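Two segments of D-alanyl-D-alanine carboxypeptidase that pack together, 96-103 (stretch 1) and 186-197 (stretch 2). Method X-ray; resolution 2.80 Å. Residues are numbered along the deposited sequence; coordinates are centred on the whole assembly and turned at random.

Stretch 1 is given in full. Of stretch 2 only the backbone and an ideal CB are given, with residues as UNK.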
# COMPACT_ATOMS: atom_id res chain seq x y z
N LEU A 96 2.44 7.27 18.67
CA LEU A 96 3.43 6.32 18.18
C LEU A 96 3.23 6.06 16.69
O LEU A 96 4.19 5.96 15.92
CB LEU A 96 3.34 5.01 18.96
CG LEU A 96 3.64 5.15 20.45
CD1 LEU A 96 3.42 3.81 21.13
CD2 LEU A 96 5.08 5.63 20.64
N LEU A 97 1.97 5.95 16.29
CA LEU A 97 1.65 5.73 14.89
C LEU A 97 2.24 6.85 14.04
O LEU A 97 2.84 6.62 13.00
CB LEU A 97 0.13 5.70 14.71
CG LEU A 97 -0.45 4.47 14.04
CD1 LEU A 97 -1.96 4.67 13.91
CD2 LEU A 97 0.19 4.25 12.68
N GLU A 98 2.06 8.08 14.51
CA GLU A 98 2.57 9.23 13.80
C GLU A 98 4.09 9.16 13.80
O GLU A 98 4.73 9.36 12.77
CB GLU A 98 2.08 10.52 14.47
CG GLU A 98 1.99 11.73 13.56
CD GLU A 98 0.60 12.35 13.55
OE1 GLU A 98 -0.39 11.61 13.36
OE2 GLU A 98 0.49 13.59 13.71
N ALA A 99 4.68 8.86 14.96
CA ALA A 99 6.13 8.76 15.09
C ALA A 99 6.69 7.65 14.20
O ALA A 99 7.76 7.80 13.60
CB ALA A 99 6.51 8.51 16.54
N THR A 100 5.96 6.54 14.10
CA THR A 100 6.39 5.41 13.28
C THR A 100 6.40 5.72 11.78
O THR A 100 7.43 5.56 11.12
CB THR A 100 5.47 4.17 13.50
OG1 THR A 100 5.67 3.66 14.83
CG2 THR A 100 5.80 3.07 12.52
N LEU A 101 5.27 6.17 11.26
CA LEU A 101 5.16 6.45 9.83
C LEU A 101 5.88 7.70 9.34
O LEU A 101 6.40 7.72 8.23
CB LEU A 101 3.69 6.51 9.44
CG LEU A 101 2.93 5.19 9.56
CD1 LEU A 101 1.44 5.42 9.39
CD2 LEU A 101 3.45 4.22 8.51
N VAL A 102 5.91 8.74 10.16
CA VAL A 102 6.55 9.98 9.76
C VAL A 102 8.05 10.05 9.99
O VAL A 102 8.80 10.54 9.14
CB VAL A 102 5.89 11.18 10.48
CG1 VAL A 102 6.57 12.47 10.07
CG2 VAL A 102 4.40 11.22 10.15
N SER A 103 8.50 9.56 11.14
CA SER A 103 9.92 9.61 11.48
C SER A 103 10.61 8.24 11.50
O SER A 103 11.82 8.15 11.75
CB SER A 103 10.08 10.28 12.83
OG SER A 103 9.35 11.49 12.85
N UNK A 186 -7.10 5.89 5.70
CA UNK A 186 -6.75 6.86 6.73
C UNK A 186 -5.24 7.04 6.87
O UNK A 186 -4.76 8.15 7.10
CB UNK A 186 -7.35 6.43 8.07
N UNK A 187 -4.51 5.94 6.75
CA UNK A 187 -3.07 5.95 6.89
C UNK A 187 -2.43 7.06 6.06
O UNK A 187 -1.39 7.59 6.42
CB UNK A 187 -2.50 4.59 6.49
N UNK A 188 -3.06 7.40 4.95
CA UNK A 188 -2.54 8.46 4.11
C UNK A 188 -2.59 9.81 4.80
O UNK A 188 -1.76 10.68 4.53
CB UNK A 188 -3.32 8.52 2.79
N UNK A 189 -3.54 10.01 5.70
CA UNK A 189 -3.63 11.28 6.42
C UNK A 189 -2.43 11.46 7.34
O UNK A 189 -2.21 12.52 7.89
CB UNK A 189 -4.93 11.35 7.23
N UNK A 190 -1.64 10.41 7.51
CA UNK A 190 -0.46 10.51 8.35
C UNK A 190 0.77 10.66 7.46
O UNK A 190 1.43 11.69 7.50
CB UNK A 190 -0.33 9.29 9.26
N UNK A 191 1.06 9.64 6.65
CA UNK A 191 2.23 9.64 5.76
C UNK A 191 2.35 10.96 4.98
O UNK A 191 3.44 11.44 4.67
CB UNK A 191 2.15 8.47 4.78
N UNK A 192 1.19 11.52 4.69
CA UNK A 192 1.03 12.78 3.97
C UNK A 192 1.78 13.93 4.67
O UNK A 192 2.51 14.68 4.04
CB UNK A 192 -0.46 13.12 3.84
N UNK A 193 1.59 14.07 5.98
CA UNK A 193 2.22 15.14 6.74
C UNK A 193 3.73 15.27 6.60
O UNK A 193 4.47 14.32 6.85
CB UNK A 193 1.89 14.95 8.22
N UNK A 194 4.22 16.45 6.21
CA UNK A 194 5.66 16.66 6.06
C UNK A 194 6.33 16.89 7.43
O UNK A 194 7.55 16.85 7.56
CB UNK A 194 5.92 17.85 5.13
N UNK A 195 5.50 17.12 8.44
CA UNK A 195 5.96 17.32 9.81
C UNK A 195 4.73 17.26 10.71
O UNK A 195 3.62 17.61 10.29
CB UNK A 195 6.71 18.64 9.97
N UNK A 196 4.92 16.79 11.94
CA UNK A 196 3.82 16.67 12.87
C UNK A 196 4.36 16.89 14.28
O UNK A 196 5.53 17.23 14.46
CB UNK A 196 3.13 15.31 12.74
N UNK A 197 3.51 16.68 15.27
CA UNK A 197 3.93 16.87 16.65
C UNK A 197 3.86 15.56 17.41
O UNK A 197 2.92 14.79 17.25
CB UNK A 197 3.07 17.93 17.34

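Stretch 1 is a helix, held by i to i+4 backbone bonds such as Val102 N to Glu98 O at 2.9 Å. The flank it offers stretch 2 is mostly aliphatic, built from Leu97, Leu101 and Val102, with the carboxylate of Glu98 as the one charge among them.

Position 186 has nothing of stretch 1 within reach of its CB, so many side chains would do, polar ones included; it is Gln186. At 187 the CA-to-CB bond points sideways, yet the ideal CB lies 5.0 Å from Leu101 CD1. One more carbon would close that gap, which favours a small or medium aliphatic residue. Val187 fits, its CG2 reaching Leu101 CD1 at 3.6 Å.

Position 188 points away and 189 is out of reach. Helical phi and psi angles admit most residues at both, and stretch 1 cannot choose between them; they are Leu188 and Glu189.

Position 190 is the centre of the contact. Its CB points toward stretch 1, 4.3 Å from Leu101 CD1, 4.7 Å from Glu98 OE1 and 5.2 Å from Val102 CG2. The hollow between these side chains is largely apolar and asks for an aliphatic group of moderate size: valine, leucine, isoleucine or methionine could be considered. The residue is Ile190, which sits as a knob among Leu97, Glu98, Leu101 and Val102. Its CG2 packs 3.9 Å from Val102 CG2 and 4.0 Å from both Leu101 CB and Glu98 CA, while its CD1 extends to 4.4 Å from Leu97 CD2. Branching at CB thus lets the short arm fill the space against the helix as the longer arm runs on to Leu97.

At 191 the CB lies sideways, 5.3 Å from Leu101 CB. A small residue with a methyl group would suit, such as alanine, valine or threonine. In Thr191 the methyl CG2 comes to 4.3 Å from Leu101 CB, and OG1 is hydrogen-bonded elsewhere in the structure. Position 192 points away, leaving a long polar chain free to extend; it is Lys192.

The CB of 193 points toward stretch 1 and is 4.9 Å from Val102 CG2, but the Glu98 carboxylate lies farther off. A long basic chain, lysine or arginine, could pass the valine and meet that charge. Lys193 does so with chi2 to chi4 all t: its NZ donates to Glu98 OE2 at 2.8 Å, a hydrogen bond within a salt bridge, although the modelled place of OE2 is less sure.

Position 194, with phi of -79°, tolerates proline and points away: Pro194. The strand begins at 195, where the side chain again points away, so a small polar residue is acceptable: Ser195. At 196 the CB turns toward stretch 1, only 3.3 Å from Glu98 OE2. Such tight quarters favour glycine, alanine or serine. In Ser196, OG lies 2.3 Å from Glu98 OE2, too short for a hydrogen bond and best read as a clash in the model. Position 197 points away, and a beta-branched residue suits its extended backbone: Thr197.

Stretch 2 (186-197) QVLEITKKPSST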
# COMPACT_ATOMS: atom_id res chain seq x y z
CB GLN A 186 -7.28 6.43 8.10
CG GLN A 186 -8.66 5.82 8.09
CD GLN A 186 -8.63 4.31 8.12
OE1 GLN A 186 -9.09 3.65 7.20
NE2 GLN A 186 -8.08 3.75 9.20
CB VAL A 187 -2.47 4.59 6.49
CG1 VAL A 187 -2.54 4.38 4.98
CG2 VAL A 187 -1.05 4.50 7.01
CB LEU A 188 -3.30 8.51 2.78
CG LEU A 188 -3.05 7.34 1.81
CD1 LEU A 188 -3.87 7.55 0.54
CD2 LEU A 188 -1.56 7.22 1.47
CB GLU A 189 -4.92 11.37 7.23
CG GLU A 189 -6.18 11.47 6.39
CD GLU A 189 -6.09 12.58 5.35
OE1 GLU A 189 -6.03 13.77 5.73
OE2 GLU A 189 -6.07 12.26 4.14
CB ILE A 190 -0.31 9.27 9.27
CG1 ILE A 190 -1.52 9.14 10.20
CG2 ILE A 190 0.97 9.40 10.09
CD1 ILE A 190 -1.53 7.88 11.01
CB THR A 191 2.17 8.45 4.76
OG1 THR A 191 1.00 8.56 3.94
CG2 THR A 191 2.13 7.12 5.50
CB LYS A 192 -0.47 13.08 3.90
CG LYS A 192 -0.94 14.20 3.01
CD LYS A 192 -2.46 14.31 3.15
CE LYS A 192 -3.09 15.29 2.16
NZ LYS A 192 -3.05 14.81 0.75
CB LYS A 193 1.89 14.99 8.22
CG LYS A 193 0.43 14.98 8.54
CD LYS A 193 0.22 14.76 10.02
CE LYS A 193 -1.25 14.71 10.37
NZ LYS A 193 -1.43 14.39 11.80
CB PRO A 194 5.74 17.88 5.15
CG PRO A 194 4.50 18.63 5.50
CD PRO A 194 3.46 17.56 5.60
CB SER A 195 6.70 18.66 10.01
OG SER A 195 5.84 19.79 9.96
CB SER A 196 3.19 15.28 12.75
OG SER A 196 2.19 15.08 13.73
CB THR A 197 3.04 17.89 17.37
OG1 THR A 197 2.42 18.77 16.42
CG2 THR A 197 3.87 18.71 18.33
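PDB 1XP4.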